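Local coordinates for hypothetical protein PH1320 (Pyrococcus horikoshii, PDB 2E87) that binds GDP and is probably a GTP-binding protein of the Obg type, related to NOG1, with its cellular role unknown, at residues A[175-183]-A[251-262]; A[223-231]-A[270-278]. One frame throughout, in Å; residues are numbered along the deposited sequence.

Both contacts lie in the G domain, at or beside its central mixed sheet. Their centres are about 14 Å apart. Contact 1 sets the P-loop and the start of helix 180-187 against the end of strand 249-254 and the loop that follows. Contact 2 sets the loop after strand 214-220 against helix 264-277, which follows strand 249-254 in the chain. Along the chain the segments alternate: 175-183, 223-231, 251-262, 270-278. The two contacts also touch, through Tyr252 with Leu270 and Phe271 and through Pro176 with Asp226. The GDP site and the loop after strand 214-220 are thus packed on one continuous strand-loop-helix unit.

Contact 1 of 2, residues A[175-183]-A[251-262]; sequences HPNVGKSTL and IYIFDPSEHCGF. With GDP (guanosine-5'-diphosphate), chain F.
His175 and Phe262 form an offset stack, with ring centroids 4.2 Å apart and planes 20° from parallel. His175 CD2 lies over one face of Phe262, 3.4 Å from CD2 of that ring. Phe262 CG stands anti to its own carbonyl carbon (chi1 -64°), and this swings the phenyl ring over the imidazole. Phe262 CB also lies over it. Pro176 CD meets the same phenyl ring obliquely, 3.5 Å from Phe262 CE1. With an alanine at Phe262, one face of His175 and Pro176 CD would probably lose their aromatic cover, and the imidazole could turn more freely. Asn177 ND2 donates to Cys260 O at 3.2 Å, on a lone pair in the carbonyl plane. Val178 spreads its two methyls: CG1 touches Cys260 CB, and CG2 faces Ile253 CB. Ile253 CD1 meets Leu183 CD2 at 3.5 Å. Asp255 is held in an Asx turn, with OD1 taking Ser257 N and OG. Its OD2 takes Cys260 N and pairs with Lys289. A water joins His175 N, Tyr252 OH and Ile253 O. The segment 175-183 holds most of the P-loop and the start of helix 180-187. Amides of Asn177, Gly179, Lys180 and Ser181 bind the beta-phosphate, and Lys180 NZ bonds GDP O2B at 3.0 Å and Gly174 O. Thr182 OG1 and N bind the alpha-phosphate. The chemistry is divided: amides and a lysine face the phosphates and probably offset their charge, while mainly apolar groups, one amide bond and a water join the other side of the loop to strand 249-254 and the loop after it.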
loop_
_atom_site.group_PDB
_atom_site.type_symbol
_atom_site.label_atom_id
_atom_site.label_comp_id
_atom_site.label_asym_id
_atom_site.label_seq_id
_atom_site.Cartn_x
_atom_site.Cartn_y
_atom_site.Cartn_z
ATOM N N HIS A 175 -13.515 -22.427 3.692
ATOM C CA HIS A 175 -13.478 -22.487 5.149
ATOM C C HIS A 175 -12.126 -22.933 5.684
ATOM O O HIS A 175 -11.258 -23.409 4.945
ATOM C CB HIS A 175 -14.540 -23.462 5.682
ATOM C CG HIS A 175 -15.890 -22.853 5.868
ATOM N ND1 HIS A 175 -16.914 -23.025 4.963
ATOM C CD2 HIS A 175 -16.380 -22.059 6.851
ATOM C CE1 HIS A 175 -17.981 -22.365 5.381
ATOM N NE2 HIS A 175 -17.683 -21.770 6.525
ATOM N N PRO A 176 -11.936 -22.801 6.997
ATOM C CA PRO A 176 -10.665 -23.214 7.578
ATOM C C PRO A 176 -10.547 -24.719 7.477
ATOM O O PRO A 176 -11.550 -25.433 7.553
ATOM C CB PRO A 176 -10.783 -22.745 9.028
ATOM C CG PRO A 176 -11.771 -21.580 8.934
ATOM C CD PRO A 176 -12.788 -22.144 7.999
ATOM N N ASN A 177 -9.323 -25.191 7.285
ATOM C CA ASN A 177 -9.024 -26.609 7.196
ATOM C C ASN A 177 -9.551 -27.328 5.969
ATOM O O ASN A 177 -9.635 -28.559 5.986
ATOM C CB ASN A 177 -9.541 -27.363 8.431
ATOM C CG ASN A 177 -9.205 -26.672 9.731
ATOM O OD1 ASN A 177 -8.045 -26.384 10.015
ATOM N ND2 ASN A 177 -10.228 -26.404 10.533
ATOM N N VAL A 178 -9.920 -26.614 4.910
ATOM C CA VAL A 178 -10.405 -27.337 3.737
ATOM C C VAL A 178 -9.264 -27.732 2.799
ATOM O O VAL A 178 -9.474 -28.472 1.853
ATOM C CB VAL A 178 -11.450 -26.530 2.928
ATOM C CG1 VAL A 178 -12.664 -26.243 3.778
ATOM C CG2 VAL A 178 -10.825 -25.247 2.402
ATOM N N GLY A 179 -8.065 -27.226 3.061
ATOM C CA GLY A 179 -6.919 -27.557 2.229
ATOM C C GLY A 179 -6.331 -26.430 1.394
ATOM O O GLY A 179 -5.558 -26.680 0.467
ATOM N N LYS A 180 -6.683 -25.195 1.718
ATOM C CA LYS A 180 -6.185 -24.047 0.982
ATOM C C LYS A 180 -4.659 -24.006 0.879
ATOM O O LYS A 180 -4.114 -23.974 -0.226
ATOM C CB LYS A 180 -6.707 -22.748 1.611
ATOM C CG LYS A 180 -8.217 -22.588 1.505
ATOM C CD LYS A 180 -8.664 -21.153 1.838
ATOM C CE LYS A 180 -8.353 -20.772 3.288
ATOM N NZ LYS A 180 -9.122 -21.618 4.253
ATOM N N SER A 181 -3.967 -24.007 2.015
ATOM C CA SER A 181 -2.505 -23.951 1.997
ATOM C C SER A 181 -1.877 -25.228 1.432
ATOM O O SER A 181 -0.825 -25.181 0.793
ATOM C CB SER A 181 -1.963 -23.693 3.398
ATOM O OG SER A 181 -2.331 -24.733 4.276
ATOM N N THR A 182 -2.524 -26.366 1.667
ATOM C CA THR A 182 -2.021 -27.625 1.156
ATOM C C THR A 182 -2.017 -27.520 -0.352
ATOM O O THR A 182 -1.070 -27.952 -1.002
ATOM C CB THR A 182 -2.907 -28.834 1.588
ATOM O OG1 THR A 182 -2.850 -28.982 3.011
ATOM C CG2 THR A 182 -2.412 -30.143 0.937
ATOM N N LEU A 183 -3.075 -26.936 -0.906
ATOM C CA LEU A 183 -3.179 -26.774 -2.351
ATOM C C LEU A 183 -2.179 -25.744 -2.875
ATOM O O LEU A 183 -1.580 -25.927 -3.933
ATOM C CB LEU A 183 -4.591 -26.351 -2.752
ATOM C CG LEU A 183 -4.721 -25.977 -4.225
ATOM C CD1 LEU A 183 -4.366 -27.174 -5.105
ATOM C CD2 LEU A 183 -6.130 -25.538 -4.520
ATOM N N ILE A 251 -10.038 -19.639 -6.780
ATOM C CA ILE A 251 -10.221 -21.082 -6.643
ATOM C C ILE A 251 -10.963 -21.284 -5.330
ATOM O O ILE A 251 -10.489 -20.878 -4.273
ATOM C CB ILE A 251 -8.894 -21.862 -6.541
ATOM C CG1 ILE A 251 -8.195 -21.930 -7.901
ATOM C CG2 ILE A 251 -9.177 -23.282 -6.077
ATOM C CD1 ILE A 251 -6.819 -22.580 -7.846
ATOM N N TYR A 252 -12.135 -21.895 -5.395
ATOM C CA TYR A 252 -12.910 -22.125 -4.190
ATOM C C TYR A 252 -12.902 -23.608 -3.868
ATOM O O TYR A 252 -13.381 -24.421 -4.660
ATOM C CB TYR A 252 -14.352 -21.665 -4.367
ATOM C CG TYR A 252 -15.041 -21.521 -3.045
ATOM C CD1 TYR A 252 -15.055 -20.295 -2.388
ATOM C CD2 TYR A 252 -15.582 -22.630 -2.392
ATOM C CE1 TYR A 252 -15.579 -20.171 -1.103
ATOM C CE2 TYR A 252 -16.110 -22.515 -1.113
ATOM C CZ TYR A 252 -16.104 -21.277 -0.473
ATOM O OH TYR A 252 -16.612 -21.134 0.796
ATOM N N ILE A 253 -12.361 -23.950 -2.704
ATOM C CA ILE A 253 -12.287 -25.336 -2.291
ATOM C C ILE A 253 -13.394 -25.748 -1.321
ATOM O O ILE A 253 -13.608 -25.093 -0.299
ATOM C CB ILE A 253 -10.954 -25.653 -1.589
ATOM C CG1 ILE A 253 -9.765 -25.253 -2.469
ATOM C CG2 ILE A 253 -10.902 -27.135 -1.258
ATOM C CD1 ILE A 253 -8.408 -25.497 -1.819
ATOM N N PHE A 254 -14.084 -26.834 -1.666
ATOM C CA PHE A 254 -15.129 -27.434 -0.833
ATOM C C PHE A 254 -14.504 -28.703 -0.239
ATOM O O PHE A 254 -13.643 -29.315 -0.868
ATOM C CB PHE A 254 -16.334 -27.895 -1.659
ATOM C CG PHE A 254 -17.269 -26.800 -2.070
ATOM C CD1 PHE A 254 -17.214 -26.270 -3.355
ATOM C CD2 PHE A 254 -18.235 -26.326 -1.186
ATOM C CE1 PHE A 254 -18.111 -25.289 -3.755
ATOM C CE2 PHE A 254 -19.134 -25.351 -1.571
ATOM C CZ PHE A 254 -19.076 -24.829 -2.857
ATOM N N ASP A 255 -14.942 -29.092 0.957
ATOM C CA ASP A 255 -14.472 -30.320 1.603
ATOM C C ASP A 255 -15.713 -31.173 1.871
ATOM O O ASP A 255 -16.328 -31.079 2.930
ATOM C CB ASP A 255 -13.750 -30.018 2.926
ATOM C CG ASP A 255 -13.446 -31.289 3.730
ATOM O OD1 ASP A 255 -13.593 -32.398 3.164
ATOM O OD2 ASP A 255 -13.059 -31.186 4.920
ATOM N N PRO A 256 -16.093 -32.017 0.911
ATOM C CA PRO A 256 -17.276 -32.880 1.048
ATOM C C PRO A 256 -17.272 -33.828 2.245
ATOM O O PRO A 256 -18.319 -34.301 2.659
ATOM C CB PRO A 256 -17.309 -33.638 -0.277
ATOM C CG PRO A 256 -16.609 -32.730 -1.219
ATOM C CD PRO A 256 -15.458 -32.217 -0.400
ATOM N N SER A 257 -16.093 -34.106 2.788
ATOM C CA SER A 257 -15.958 -35.006 3.928
ATOM C C SER A 257 -16.411 -34.329 5.231
ATOM O O SER A 257 -16.782 -34.993 6.205
ATOM C CB SER A 257 -14.497 -35.419 4.080
ATOM O OG SER A 257 -13.791 -34.451 4.852
ATOM N N GLU A 258 -16.354 -33.004 5.234
ATOM C CA GLU A 258 -16.720 -32.188 6.378
ATOM C C GLU A 258 -15.713 -32.367 7.506
ATOM O O GLU A 258 -15.947 -31.925 8.628
ATOM C CB GLU A 258 -18.155 -32.498 6.841
ATOM C CG GLU A 258 -19.208 -32.173 5.771
ATOM C CD GLU A 258 -20.646 -32.494 6.184
ATOM O OE1 GLU A 258 -20.853 -33.059 7.266
ATOM O OE2 GLU A 258 -21.574 -32.179 5.414
ATOM N N HIS A 259 -14.575 -32.993 7.212
ATOM C CA HIS A 259 -13.559 -33.171 8.250
ATOM C C HIS A 259 -12.981 -31.819 8.636
ATOM O O HIS A 259 -12.403 -31.667 9.710
ATOM C CB HIS A 259 -12.453 -34.110 7.777
ATOM C CG HIS A 259 -12.923 -35.512 7.539
ATOM N ND1 HIS A 259 -12.165 -36.451 6.874
ATOM C CD2 HIS A 259 -14.088 -36.125 7.855
ATOM C CE1 HIS A 259 -12.845 -37.579 6.787
ATOM N NE2 HIS A 259 -14.015 -37.408 7.373
ATOM N N CYS A 260 -13.139 -30.833 7.759
ATOM C CA CYS A 260 -12.673 -29.480 8.052
ATOM C C CYS A 260 -13.428 -28.929 9.276
ATOM O O CYS A 260 -12.964 -27.996 9.935
ATOM C CB CYS A 260 -12.917 -28.573 6.852
ATOM S SG CYS A 260 -14.656 -28.547 6.326
ATOM N N GLY A 261 -14.593 -29.515 9.563
ATOM C CA GLY A 261 -15.393 -29.088 10.696
ATOM C C GLY A 261 -16.520 -28.141 10.309
ATOM O O GLY A 261 -16.962 -27.329 11.111
ATOM N N PHE A 262 -16.985 -28.238 9.073
ATOM C CA PHE A 262 -18.055 -27.390 8.599
ATOM C C PHE A 262 -18.915 -28.201 7.681
ATOM O O PHE A 262 -18.415 -28.756 6.702
ATOM C CB PHE A 262 -17.514 -26.173 7.826
ATOM C CG PHE A 262 -16.684 -25.248 8.663
ATOM C CD1 PHE A 262 -15.336 -25.492 8.852
ATOM C CD2 PHE A 262 -17.271 -24.180 9.326
ATOM C CE1 PHE A 262 -14.583 -24.687 9.698
ATOM C CE2 PHE A 262 -16.533 -23.367 10.179
ATOM C CZ PHE A 262 -15.184 -23.621 10.369
HETATM P PB GDP F . -6.537 -24.508 5.119
HETATM O O1B GDP F . -6.817 -24.147 6.566
HETATM O O2B GDP F . -7.859 -24.362 4.196
HETATM O O3B GDP F . -5.198 -24.069 4.519
HETATM O O3A GDP F . -6.378 -26.092 5.200
HETATM P PA GDP F . -5.035 -26.991 5.151
HETATM O O1A GDP F . -4.303 -26.805 3.868
HETATM O O2A GDP F . -4.095 -26.592 6.409
HETATM O "O5'" GDP F . -5.517 -28.520 5.263
HETATM C "C5'" GDP F . -6.189 -28.698 6.525
HETATM C "C4'" GDP F . -6.054 -30.161 6.986
HETATM O "O4'" GDP F . -6.599 -31.058 5.946
HETATM C "C3'" GDP F . -4.616 -30.649 7.168
HETATM O "O3'" GDP F . -4.085 -31.408 8.257
HETATM C "C2'" GDP F . -4.242 -31.128 5.751
HETATM O "O2'" GDP F . -3.210 -32.125 5.889
HETATM C "C1'" GDP F . -5.500 -31.911 5.441
HETATM N N9 GDP F . -5.695 -32.133 4.000
HETATM C C8 GDP F . -5.434 -31.259 2.977
HETATM N N7 GDP F . -5.733 -31.806 1.828
HETATM C C5 GDP F . -6.207 -33.058 2.039
HETATM C C6 GDP F . -6.681 -34.120 1.189
HETATM O O6 GDP F . -6.714 -33.985 -0.031
HETATM N N1 GDP F . -7.099 -35.290 1.781
HETATM C C2 GDP F . -7.063 -35.444 3.163
HETATM N N2 GDP F . -7.484 -36.619 3.723
HETATM N N3 GDP F . -6.622 -34.474 3.953
HETATM C C4 GDP F . -6.192 -33.281 3.441
HETATM O O HOH W 1 -15.635 -23.936 1.962
#

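Contact 2 of 2, residues A[223-231]-A[270-278]; sequences GLLDRPISE and LFEEVHGEF
The loop between strand 214-220 and helix 234-241, which probably corresponds to the switch II region of G domains, packs here on helix 264-277. Glu273 carries the polar part. Its CG is anti to the backbone N (chi1 -159°) and the chain runs extended beyond it, carrying the carboxylate across to the loop backbone. OE1 accepts from Ile229 N; the modelled separation is very short, so its exact length is doubtful. OE2 accepts from Ser230 OG at 3.1 Å, met from well above the carboxylate plane, and weakly from Ser230 N. One carboxylate thus binds two successive residues of the loop. The side chain of Ile229 adds an apolar contact. Its CD1 comes from the opposite direction to Glu277 and touches CG of that residue at 3.3 Å, so the aliphatic part of the glutamate makes the contact. One turn before Glu273, Leu270 pushes its two methyls against loop backbone. CD1 lies 3.4 Å from Arg227 C, and CD2 lies 3.8 Å from Asp226 C. Leu225 CD2 touches both Val274 CG2, at 4.1 Å, and Phe278 CE1, at 3.8 Å. On the side of the loop turned from the helix, Asp226 OD1 takes Gly223 N and Arg227 NH2 from opposite faces of its plane. Arg227 NE forms a salt bridge to OD2. This pairing ties the loop to itself. Around the contact, Leu225 also packs on strand 169-173 and on Ile240 of helix 234-241. Leu270 and Phe278 reach strand 249-254 through Tyr252 and Ile250, and Ile229 touches Lys237 of helix 234-241.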
loop_
_atom_site.group_PDB
_atom_site.type_symbol
_atom_site.label_atom_id
_atom_site.label_comp_id
_atom_site.label_asym_id
_atom_site.label_seq_id
_atom_site.Cartn_x
_atom_site.Cartn_y
_atom_site.Cartn_z
ATOM N N GLY A 223 -8.456 -16.248 7.314
ATOM C CA GLY A 223 -8.854 -15.054 8.025
ATOM C C GLY A 223 -9.503 -14.003 7.152
ATOM O O GLY A 223 -9.929 -12.968 7.660
ATOM N N LEU A 224 -9.591 -14.263 5.850
ATOM C CA LEU A 224 -10.181 -13.312 4.919
ATOM C C LEU A 224 -11.385 -13.876 4.142
ATOM O O LEU A 224 -12.483 -13.306 4.170
ATOM C CB LEU A 224 -9.100 -12.823 3.937
ATOM C CG LEU A 224 -7.823 -12.175 4.534
ATOM C CD1 LEU A 224 -6.822 -11.845 3.423
ATOM C CD2 LEU A 224 -8.174 -10.892 5.315
ATOM N N LEU A 225 -11.190 -14.993 3.449
ATOM C CA LEU A 225 -12.278 -15.571 2.680
ATOM C C LEU A 225 -12.652 -16.941 3.203
ATOM O O LEU A 225 -13.063 -17.819 2.443
ATOM C CB LEU A 225 -11.895 -15.644 1.200
ATOM C CG LEU A 225 -11.805 -14.279 0.513
ATOM C CD1 LEU A 225 -11.382 -14.461 -0.924
ATOM C CD2 LEU A 225 -13.160 -13.572 0.577
ATOM N N ASP A 226 -12.525 -17.102 4.518
ATOM C CA ASP A 226 -12.829 -18.363 5.181
ATOM C C ASP A 226 -13.935 -18.192 6.214
ATOM O O ASP A 226 -14.087 -19.013 7.118
ATOM C CB ASP A 226 -11.574 -18.910 5.868
ATOM C CG ASP A 226 -11.062 -17.995 6.948
ATOM O OD1 ASP A 226 -10.072 -18.354 7.626
ATOM O OD2 ASP A 226 -11.654 -16.913 7.114
ATOM N N ARG A 227 -14.698 -17.114 6.079
ATOM C CA ARG A 227 -15.798 -16.843 6.991
ATOM C C ARG A 227 -16.725 -15.778 6.422
ATOM O O ARG A 227 -16.325 -14.981 5.581
ATOM C CB ARG A 227 -15.263 -16.400 8.343
ATOM C CG ARG A 227 -14.554 -15.083 8.320
ATOM C CD ARG A 227 -13.583 -15.015 9.468
ATOM N NE ARG A 227 -12.638 -16.126 9.399
ATOM C CZ ARG A 227 -11.593 -16.271 10.205
ATOM N NH1 ARG A 227 -11.349 -15.368 11.151
ATOM N NH2 ARG A 227 -10.791 -17.319 10.064
ATOM N N PRO A 228 -17.991 -15.766 6.866
ATOM C CA PRO A 228 -18.979 -14.794 6.394
ATOM C C PRO A 228 -18.400 -13.382 6.371
ATOM O O PRO A 228 -17.872 -12.907 7.375
ATOM C CB PRO A 228 -20.105 -14.941 7.413
ATOM C CG PRO A 228 -20.046 -16.371 7.755
ATOM C CD PRO A 228 -18.563 -16.600 7.938
ATOM N N ILE A 229 -18.483 -12.732 5.215
ATOM C CA ILE A 229 -17.978 -11.374 5.047
ATOM C C ILE A 229 -18.947 -10.423 5.730
ATOM O O ILE A 229 -18.536 -9.439 6.335
ATOM C CB ILE A 229 -17.857 -10.996 3.540
ATOM C CG1 ILE A 229 -17.045 -12.064 2.794
ATOM C CG2 ILE A 229 -17.168 -9.645 3.390
ATOM C CD1 ILE A 229 -16.985 -11.862 1.294
ATOM N N SER A 230 -20.237 -10.741 5.641
ATOM C CA SER A 230 -21.296 -9.933 6.245
ATOM C C SER A 230 -21.091 -9.687 7.737
ATOM O O SER A 230 -21.319 -8.584 8.228
ATOM C CB SER A 230 -22.647 -10.609 6.035
ATOM O OG SER A 230 -22.922 -10.742 4.655
ATOM N N GLU A 231 -20.670 -10.721 8.454
ATOM C CA GLU A 231 -20.430 -10.616 9.893
ATOM C C GLU A 231 -19.157 -9.817 10.184
ATOM O O GLU A 231 -18.470 -10.080 11.177
ATOM C CB GLU A 231 -20.292 -12.020 10.490
ATOM C CG GLU A 231 -21.598 -12.798 10.605
ATOM C CD GLU A 231 -22.145 -12.807 12.026
ATOM O OE1 GLU A 231 -21.535 -13.470 12.897
ATOM O OE2 GLU A 231 -23.176 -12.144 12.275
ATOM N N LEU A 270 -21.118 -20.042 2.324
ATOM C CA LEU A 270 -19.926 -19.221 2.200
ATOM C C LEU A 270 -19.560 -19.050 0.740
ATOM O O LEU A 270 -19.242 -17.945 0.302
ATOM C CB LEU A 270 -18.747 -19.837 2.957
ATOM C CG LEU A 270 -17.535 -18.905 3.046
ATOM C CD1 LEU A 270 -17.917 -17.648 3.813
ATOM C CD2 LEU A 270 -16.384 -19.619 3.733
ATOM N N PHE A 271 -19.604 -20.139 -0.019
ATOM C CA PHE A 271 -19.274 -20.045 -1.428
ATOM C C PHE A 271 -20.152 -18.993 -2.113
ATOM O O PHE A 271 -19.670 -18.181 -2.900
ATOM C CB PHE A 271 -19.479 -21.388 -2.120
ATOM C CG PHE A 271 -19.569 -21.276 -3.604
ATOM C CD1 PHE A 271 -18.423 -21.147 -4.377
ATOM C CD2 PHE A 271 -20.805 -21.210 -4.229
ATOM C CE1 PHE A 271 -18.510 -20.947 -5.753
ATOM C CE2 PHE A 271 -20.901 -21.007 -5.610
ATOM C CZ PHE A 271 -19.748 -20.876 -6.369
ATOM N N GLU A 272 -21.445 -19.010 -1.812
ATOM C CA GLU A 272 -22.374 -18.071 -2.431
ATOM C C GLU A 272 -22.092 -16.620 -2.031
ATOM O O GLU A 272 -22.201 -15.708 -2.846
ATOM C CB GLU A 272 -23.817 -18.456 -2.093
ATOM C CG GLU A 272 -24.123 -19.902 -2.428
ATOM C CD GLU A 272 -25.556 -20.302 -2.130
ATOM O OE1 GLU A 272 -26.018 -20.091 -0.979
ATOM O OE2 GLU A 272 -26.209 -20.842 -3.055
ATOM N N GLU A 273 -21.729 -16.407 -0.775
ATOM C CA GLU A 273 -21.410 -15.068 -0.319
ATOM C C GLU A 273 -20.115 -14.584 -0.988
ATOM O O GLU A 273 -20.011 -13.431 -1.383
ATOM C CB GLU A 273 -21.243 -15.054 1.194
ATOM C CG GLU A 273 -21.418 -13.680 1.781
ATOM C CD GLU A 273 -20.809 -13.560 3.148
ATOM O OE1 GLU A 273 -19.568 -13.502 3.228
ATOM O OE2 GLU A 273 -21.561 -13.536 4.142
ATOM N N VAL A 274 -19.130 -15.468 -1.126
ATOM C CA VAL A 274 -17.864 -15.096 -1.750
ATOM C C VAL A 274 -18.010 -14.947 -3.260
ATOM O O VAL A 274 -17.424 -14.044 -3.866
ATOM C CB VAL A 274 -16.760 -16.143 -1.424
ATOM C CG1 VAL A 274 -15.504 -15.885 -2.243
ATOM C CG2 VAL A 274 -16.421 -16.079 0.053
ATOM N N HIS A 275 -18.794 -15.834 -3.863
ATOM C CA HIS A 275 -19.026 -15.822 -5.309
ATOM C C HIS A 275 -19.721 -14.535 -5.733
ATOM O O HIS A 275 -19.548 -14.052 -6.870
ATOM C CB HIS A 275 -19.911 -17.005 -5.717
ATOM C CG HIS A 275 -20.000 -17.206 -7.195
ATOM N ND1 HIS A 275 -21.185 -17.487 -7.839
ATOM C CD2 HIS A 275 -19.046 -17.184 -8.155
ATOM C CE1 HIS A 275 -20.957 -17.629 -9.133
ATOM N NE2 HIS A 275 -19.667 -17.449 -9.350
ATOM N N GLY A 276 -20.511 -14.000 -4.806
ATOM C CA GLY A 276 -21.250 -12.778 -5.048
ATOM C C GLY A 276 -20.429 -11.523 -4.837
ATOM O O GLY A 276 -20.654 -10.530 -5.507
ATOM N N GLU A 277 -19.479 -11.557 -3.912
ATOM C CA GLU A 277 -18.648 -10.392 -3.647
ATOM C C GLU A 277 -17.622 -10.163 -4.748
ATOM O O GLU A 277 -17.118 -9.067 -4.891
ATOM C CB GLU A 277 -17.923 -10.549 -2.311
ATOM C CG GLU A 277 -18.834 -10.452 -1.112
ATOM C CD GLU A 277 -19.335 -9.037 -0.882
ATOM O OE1 GLU A 277 -19.800 -8.395 -1.848
ATOM O OE2 GLU A 277 -19.269 -8.567 0.272
ATOM N N PHE A 278 -17.325 -11.198 -5.521
ATOM C CA PHE A 278 -16.346 -11.095 -6.590
ATOM C C PHE A 278 -16.938 -11.474 -7.944
ATOM O O PHE A 278 -16.402 -12.337 -8.631
ATOM C CB PHE A 278 -15.137 -12.002 -6.294
ATOM C CG PHE A 278 -14.361 -11.614 -5.049
ATOM C CD1 PHE A 278 -14.703 -12.131 -3.801
ATOM C CD2 PHE A 278 -13.292 -10.723 -5.126
ATOM C CE1 PHE A 278 -13.992 -11.765 -2.651
ATOM C CE2 PHE A 278 -12.581 -10.357 -3.979
ATOM C CZ PHE A 278 -12.931 -10.877 -2.742
#